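Pyridoxal kinase (Entamoeba histolytica, PDB 4S1H) binds ADP and magnesium, and probably catalyses the ATP-dependent phosphorylation of pyridoxal to pyridoxal 5'-phosphate. Local coordinates at residues Met130-Leu133 and Ile134-Ala137; Val90-Thr93 and Ile94-Val97; Phe193-Thr196 and Leu197-Asn201. All blocks are in the same frame, centred on the assembly; numbering follows the deposited sequence.

Contact 1. Residues Met130-Leu133 and Ile134-Ala137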
loop_
_atom_site.group_PDB
_atom_site.type_symbol
_atom_site.label_atom_id
_atom_site.label_comp_id
_atom_site.label_asym_id
_atom_site.label_seq_id
_atom_site.Cartn_x
_atom_site.Cartn_y
_atom_site.Cartn_z
ATOM N N MET A 130 19.203 6.393 14.659
ATOM C CA MET A 130 18.092 7.359 14.645
ATOM C C MET A 130 18.479 8.719 15.234
ATOM O O MET A 130 17.971 9.740 14.790
ATOM C CB MET A 130 16.893 6.800 15.399
ATOM C CG MET A 130 15.589 7.566 15.233
ATOM S SD MET A 130 14.956 7.702 13.535
ATOM C CE MET A 130 15.525 6.165 12.773
ATOM N N LYS A 131 19.352 8.735 16.241
ATOM C CA LYS A 131 19.836 10.004 16.787
ATOM C C LYS A 131 20.539 10.845 15.740
ATOM O O LYS A 131 20.521 12.094 15.830
ATOM C CB LYS A 131 20.748 9.757 17.997
ATOM C CG LYS A 131 20.057 9.201 19.222
ATOM C CD LYS A 131 21.085 8.957 20.327
ATOM C CE LYS A 131 20.431 8.613 21.650
ATOM N NZ LYS A 131 21.421 8.649 22.761
ATOM N N GLU A 132 21.128 10.187 14.729
ATOM C CA GLU A 132 21.752 10.890 13.615
ATOM C C GLU A 132 20.748 11.278 12.551
ATOM O O GLU A 132 20.778 12.395 12.060
ATOM C CB GLU A 132 22.899 10.067 13.015
ATOM C CG GLU A 132 24.129 9.906 13.922
ATOM C CD GLU A 132 24.695 11.228 14.453
ATOM O OE1 GLU A 132 24.866 12.178 13.659
ATOM O OE2 GLU A 132 24.964 11.320 15.672
ATOM N N LEU A 133 19.836 10.372 12.222
ATOM C CA LEU A 133 18.819 10.687 11.213
ATOM C C LEU A 133 17.949 11.913 11.578
ATOM O O LEU A 133 17.668 12.743 10.750
ATOM C CB LEU A 133 17.915 9.460 10.955
ATOM C CG LEU A 133 16.850 9.629 9.867
ATOM C CD1 LEU A 133 17.458 10.008 8.527
ATOM C CD2 LEU A 133 16.035 8.362 9.740
ATOM N N ILE A 134 17.537 12.025 12.829
ATOM C CA ILE A 134 16.644 13.107 13.232
ATOM C C ILE A 134 17.251 14.491 12.995
ATOM O O ILE A 134 16.522 15.463 12.841
ATOM C CB ILE A 134 16.145 12.995 14.696
ATOM C CG1 ILE A 134 17.306 12.937 15.705
ATOM C CG2 ILE A 134 15.224 11.787 14.853
ATOM C CD1 ILE A 134 16.902 13.149 17.150
ATOM N N LYS A 135 18.573 14.581 12.958
ATOM C CA LYS A 135 19.251 15.857 12.790
ATOM C C LYS A 135 19.008 16.474 11.424
ATOM O O LYS A 135 19.239 17.671 11.254
ATOM C CB LYS A 135 20.752 15.730 13.050
ATOM C CG LYS A 135 21.081 15.318 14.475
ATOM C CD LYS A 135 22.583 15.303 14.701
ATOM C CE LYS A 135 22.922 14.837 16.095
ATOM N NZ LYS A 135 24.397 14.708 16.233
ATOM N N TYR A 136 18.545 15.669 10.458
ATOM C CA TYR A 136 18.220 16.167 9.141
ATOM C C TYR A 136 16.749 16.576 8.975
ATOM O O TYR A 136 16.389 17.139 7.962
ATOM C CB TYR A 136 18.625 15.122 8.082
ATOM C CG TYR A 136 20.111 14.791 8.149
ATOM C CD1 TYR A 136 21.062 15.564 7.468
ATOM C CD2 TYR A 136 20.571 13.750 8.940
ATOM C CE1 TYR A 136 22.420 15.276 7.551
ATOM C CE2 TYR A 136 21.920 13.457 9.034
ATOM C CZ TYR A 136 22.847 14.217 8.344
ATOM O OH TYR A 136 24.189 13.899 8.447
ATOM N N ALA A 137 15.913 16.319 9.976
ATOM C CA ALA A 137 14.473 16.534 9.877
ATOM C C ALA A 137 14.034 17.969 10.072
ATOM O O ALA A 137 14.599 18.722 10.885
ATOM C CB ALA A 137 13.744 15.635 10.874
#
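The ring of Tyr-136 takes the carbonyl of Leu-133 at its edge, close to the ring plane, while Glu-132 O approaches the ring obliquely, 3.4 Å from Tyr-136 CE2. With CG turned away from its own carbonyl carbon (chi1 -58°), Tyr-136 folds its ring back along the preceding turn, toward Ile-94 and Lys-98 of helix 87-100. The carboxylate of Glu-132 is the other flat group, and it has the ammonium of Lys-135 at its oxygen end: OE2 is 3.5 Å from Lys-135 NZ and OE1 3.6 Å from the same nitrogen. This is a weak salt bridge through OE2, with OE1 nearly as close. The two side chains run alongside each other, pointing the same way. On the inner side Ile-134 sets CG1 between its backbone N and carbonyl carbon (chi1 57°), which leaves that methylene 3.3 Å from Lys-131 O. Its other branch, CG2, touches Met-130 CG at 4.3 Å, and both residues pack against Leu-150 of helix 144-151 and Cys-110 of strand 107-110. Leu-133 points into the same interior, meeting Phe-108 and Ile-94. Backbone bonding changes its spacing through this stretch. Ile-134 N reaches four residues back to Met-130 O at 3.0 Å, whereas Lys-135 N and Tyr-136 N each reach three back, to Glu-132 O and Leu-133 O. The three-residue bonds lie where the chain leaves helix 124-133 on its way to strand 139-140, which lies parallel and next to strand 107-110 in the central sheet of this ribokinase-clan alpha/beta fold.

Contact 2. Residues Val90-Thr93 and Ile94-Val97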
loop_
_atom_site.group_PDB
_atom_site.type_symbol
_atom_site.label_atom_id
_atom_site.label_comp_id
_atom_site.label_asym_id
_atom_site.label_seq_id
_atom_site.Cartn_x
_atom_site.Cartn_y
_atom_site.Cartn_z
ATOM N N VAL A 90 19.208 2.738 8.171
ATOM C CA VAL A 90 19.110 4.100 8.630
ATOM C C VAL A 90 20.259 4.931 8.065
ATOM O O VAL A 90 20.032 6.046 7.603
ATOM C CB VAL A 90 19.092 4.191 10.180
ATOM C CG1 VAL A 90 19.040 5.645 10.654
ATOM C CG2 VAL A 90 17.903 3.417 10.750
ATOM N N TYR A 91 21.484 4.417 8.173
ATOM C CA TYR A 91 22.654 5.146 7.673
ATOM C C TYR A 91 22.565 5.332 6.158
ATOM O O TYR A 91 22.866 6.407 5.666
ATOM C CB TYR A 91 23.970 4.500 8.098
ATOM C CG TYR A 91 24.239 4.666 9.586
ATOM C CD1 TYR A 91 24.335 5.919 10.142
ATOM C CD2 TYR A 91 24.353 3.558 10.413
ATOM C CE1 TYR A 91 24.570 6.088 11.502
ATOM C CE2 TYR A 91 24.591 3.713 11.771
ATOM C CZ TYR A 91 24.690 4.981 12.294
ATOM O OH TYR A 91 24.901 5.182 13.641
ATOM N N GLU A 92 22.083 4.327 5.439
ATOM C CA GLU A 92 21.887 4.499 3.997
ATOM C C GLU A 92 20.815 5.544 3.676
ATOM O O GLU A 92 21.008 6.391 2.786
ATOM C CB GLU A 92 21.525 3.189 3.353
ATOM C CG GLU A 92 21.342 3.252 1.837
ATOM C CD GLU A 92 22.509 3.851 1.067
ATOM O OE1 GLU A 92 23.662 3.962 1.582
ATOM O OE2 GLU A 92 22.254 4.207 -0.107
ATOM N N THR A 93 19.732 5.537 4.444
ATOM C CA THR A 93 18.704 6.549 4.311
ATOM C C THR A 93 19.283 7.945 4.533
ATOM O O THR A 93 18.914 8.880 3.826
ATOM C CB THR A 93 17.541 6.280 5.256
ATOM O OG1 THR A 93 16.868 5.086 4.831
ATOM C CG2 THR A 93 16.559 7.443 5.283
ATOM N N ILE A 94 20.149 8.116 5.527
ATOM C CA ILE A 94 20.798 9.417 5.748
ATOM C C ILE A 94 21.477 9.883 4.461
ATOM O O ILE A 94 21.335 11.036 4.103
ATOM C CB ILE A 94 21.784 9.391 6.935
ATOM C CG1 ILE A 94 21.015 9.330 8.270
ATOM C CG2 ILE A 94 22.708 10.606 6.938
ATOM C CD1 ILE A 94 21.871 8.911 9.438
ATOM N N ASN A 95 22.203 8.985 3.788
ATOM C CA ASN A 95 22.850 9.336 2.522
ATOM C C ASN A 95 21.841 9.803 1.499
ATOM O O ASN A 95 22.088 10.784 0.814
ATOM C CB ASN A 95 23.633 8.167 1.951
ATOM C CG ASN A 95 24.789 7.733 2.819
ATOM O OD1 ASN A 95 25.410 8.532 3.501
ATOM N ND2 ASN A 95 25.096 6.432 2.765
ATOM N N ARG A 96 20.723 9.097 1.402
ATOM C CA ARG A 96 19.681 9.412 0.401
ATOM C C ARG A 96 18.990 10.721 0.751
ATOM O O ARG A 96 18.781 11.545 -0.124
ATOM C CB ARG A 96 18.657 8.300 0.326
ATOM C CG ARG A 96 19.236 6.953 -0.087
ATOM C CD ARG A 96 19.877 6.956 -1.451
ATOM N NE ARG A 96 20.559 5.676 -1.714
ATOM C CZ ARG A 96 20.793 5.165 -2.914
ATOM N NH1 ARG A 96 20.405 5.809 -4.002
ATOM N NH2 ARG A 96 21.426 3.992 -3.024
ATOM N N VAL A 97 18.768 10.969 2.053
ATOM C CA VAL A 97 18.182 12.236 2.520
ATOM C C VAL A 97 19.012 13.442 2.167
ATOM O O VAL A 97 18.486 14.455 1.670
ATOM C CB VAL A 97 17.986 12.234 4.047
ATOM C CG1 VAL A 97 17.629 13.633 4.585
ATOM C CG2 VAL A 97 16.924 11.234 4.431
HETATM O O HOH W 1 25.254 7.656 6.178
#
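Glu-92 sets CG opposite its backbone N (chi1 -178°) and bends at chi2, while Arg-96 bends at its own chi2 (-61°); the carboxylate and guanidinium thus meet one helical turn apart. They belong to helix 87-100, the crossover of the beta-alpha-beta unit formed with strands 78-81 and 107-110. Glu-92 OE2 receives Arg-96 NE at 2.8 Å from its anti side, somewhat out of the carboxylate plane, and a weaker bond from Arg-96 NH2 at 3.0 Å. With the planes 78° apart this is not a coplanar two-oxygen pairing; OE2 alone takes both donors, at the edge of the guanidinium. Arg-96 NH2 also has a salt bridge with Asp-65 of helix 57-69, tying the two helices together. The second carboxylate oxygen, Glu-92 OE1, is met from above its plane by Asn-95 ND2 at 3.1 Å, a donor three residues on. The carboxylate is thus tethered at both oxygens, which should restrict its rotation. Apolar contacts accompany these polar ones: Ile-94 approaches the Tyr-91 ring obliquely, Ile-94 CD1 to Tyr-91 CD1 3.9 Å, and Thr-93 CG2 touches Val-97 CG2 at 3.9 Å, while Thr-93 OG1 bonds to Leu-89 O. One water donates to both Tyr-91 O (2.7 Å) and Asn-95 OD1 (2.8 Å).

Contact 3. Residues Phe193-Thr196 and Leu197-Asn201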
loop_
_atom_site.group_PDB
_atom_site.type_symbol
_atom_site.label_atom_id
_atom_site.label_comp_id
_atom_site.label_asym_id
_atom_site.label_seq_id
_atom_site.Cartn_x
_atom_site.Cartn_y
_atom_site.Cartn_z
ATOM N N PHE A 193 8.958 24.425 19.434
ATOM C CA PHE A 193 9.709 25.069 18.362
ATOM C C PHE A 193 11.073 25.530 18.857
ATOM O O PHE A 193 11.209 26.099 19.977
ATOM C CB PHE A 193 8.954 26.261 17.791
ATOM C CG PHE A 193 7.659 25.906 17.167
ATOM C CD1 PHE A 193 6.513 25.808 17.929
ATOM C CD2 PHE A 193 7.586 25.661 15.794
ATOM C CE1 PHE A 193 5.306 25.485 17.367
ATOM C CE2 PHE A 193 6.370 25.328 15.217
ATOM C CZ PHE A 193 5.230 25.223 15.995
ATOM N N LYS A 194 12.100 25.302 18.047
ATOM C CA LYS A 194 13.432 25.888 18.291
ATOM C C LYS A 194 13.357 27.411 18.292
ATOM O O LYS A 194 13.970 28.082 19.148
ATOM C CB LYS A 194 14.428 25.407 17.227
ATOM C CG LYS A 194 15.835 25.990 17.318
ATOM C CD LYS A 194 16.751 25.402 16.262
ATOM C CE LYS A 194 18.110 26.071 16.255
ATOM N NZ LYS A 194 18.916 25.746 17.465
ATOM N N ASP A 195 12.597 27.952 17.346
ATOM C CA ASP A 195 12.447 29.399 17.223
ATOM C C ASP A 195 11.127 29.821 17.867
ATOM O O ASP A 195 10.066 29.773 17.237
ATOM C CB ASP A 195 12.473 29.770 15.729
ATOM C CG ASP A 195 12.233 31.241 15.483
ATOM O OD1 ASP A 195 12.006 31.991 16.467
ATOM O OD2 ASP A 195 12.237 31.642 14.305
ATOM N N THR A 196 11.206 30.231 19.126
ATOM C CA THR A 196 10.041 30.661 19.877
ATOM C C THR A 196 9.710 32.147 19.694
ATOM O O THR A 196 8.644 32.587 20.113
ATOM C CB THR A 196 10.265 30.403 21.366
ATOM O OG1 THR A 196 11.449 31.099 21.793
ATOM C CG2 THR A 196 10.443 28.916 21.592
ATOM N N LEU A 197 10.599 32.903 19.043
ATOM C CA LEU A 197 10.284 34.288 18.646
ATOM C C LEU A 197 9.164 34.304 17.597
ATOM O O LEU A 197 8.212 35.069 17.722
ATOM C CB LEU A 197 11.523 35.033 18.115
ATOM C CG LEU A 197 12.765 35.228 19.033
ATOM C CD1 LEU A 197 14.072 35.319 18.242
ATOM C CD2 LEU A 197 12.546 36.494 19.854
ATOM N N ASN A 198 9.248 33.416 16.608
ATOM C CA ASN A 198 8.312 33.425 15.475
ATOM C C ASN A 198 7.265 32.315 15.475
ATOM O O ASN A 198 6.422 32.261 14.584
ATOM C CB ASN A 198 9.105 33.397 14.172
ATOM C CG ASN A 198 10.028 34.599 14.038
ATOM O OD1 ASN A 198 9.588 35.745 14.136
ATOM N ND2 ASN A 198 11.311 34.343 13.823
ATOM N N ASN A 199 7.332 31.419 16.456
ATOM C CA ASN A 199 6.372 30.318 16.590
ATOM C C ASN A 199 5.952 30.217 18.032
ATOM O O ASN A 199 6.726 30.559 18.924
ATOM C CB ASN A 199 7.003 29.003 16.183
ATOM C CG ASN A 199 7.604 29.070 14.808
ATOM O OD1 ASN A 199 6.888 28.974 13.813
ATOM N ND2 ASN A 199 8.920 29.267 14.743
ATOM N N LYS A 200 4.735 29.735 18.254
ATOM C CA LYS A 200 4.209 29.602 19.616
ATOM C C LYS A 200 4.069 28.131 20.005
ATOM O O LYS A 200 3.312 27.395 19.388
ATOM C CB LYS A 200 2.853 30.286 19.721
ATOM C CG LYS A 200 2.927 31.800 19.744
ATOM C CD LYS A 200 1.548 32.395 19.951
ATOM C CE LYS A 200 1.048 32.437 21.390
ATOM N NZ LYS A 200 1.549 33.574 22.214
ATOM N N ASN A 201 4.776 27.734 21.083
ATOM C CA ASN A 201 4.633 26.390 21.589
ATOM C C ASN A 201 3.225 26.174 22.105
ATOM O O ASN A 201 2.612 27.092 22.697
ATOM C CB ASN A 201 5.593 26.132 22.781
ATOM C CG ASN A 201 7.051 26.035 22.361
ATOM O OD1 ASN A 201 7.386 26.084 21.164
ATOM N ND2 ASN A 201 7.924 25.895 23.334
HETATM O O HOH W 2 10.717 25.600 22.597
HETATM O O HOH W 3 10.540 29.954 12.558
#
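Phe-193 lies flat against Asn-199, whose CB sits over one ring face, offset toward the rim, in a CH-pi contact 3.5 Å from the centroid. The Asn-199 amide, at 10° to the ring plane, is stacked but displaced past the CD2 edge, its CG 3.5 Å from Phe-193 CD2. At the ring edge is Asn-201 OD1, near the plane and 3.4 Å from Phe-193 CD1; the same oxygen accepts Phe-193 N at 2.9 Å. A water joins Phe-193 O to Asn-201 ND2, so both ends of that amide are engaged. These pairs close the hairpin loop between antiparallel strands 186-193 and 202-207. Within the loop Asp-195 is the chief acceptor. Its backbone O takes Asn-199 ND2 at 2.8 Å, on a lone pair in the carbonyl plane, plus a weak bond from Asn-199 N. With CG opposite the backbone N (chi1 176°), the carboxylate reaches Asn-198, three residues on: OD1 takes Asn-198 N from above its plane at 3.1 Å, and OD2 offers its syn lone pair to Asn-198 ND2 at 2.9 Å. A second water donates to Asp-195 OD2 and accepts from Asn-199 ND2, 2.8 Å away.

How the contacts relate
Contacts 1 and 2 belong to neighbouring helices on one flank of the central sheet, and they touch directly through Ile-94 and Val-97 of contact 2. Contact 2 is the more buried and keeps a short ion pair whose arginine also bridges to helix 57-69; contact 1, partly buried, has a loose ion pair and bends its backbone toward a strand. Contact 3 stands apart at the surface, its nearest atoms about 9 Å from contact 1 and about 17 Å from contact 2. It is the loop joining two strands of the four-stranded antiparallel sheet, where asparagine amides, a carboxylate and bridging waters replace helical backbone bonding.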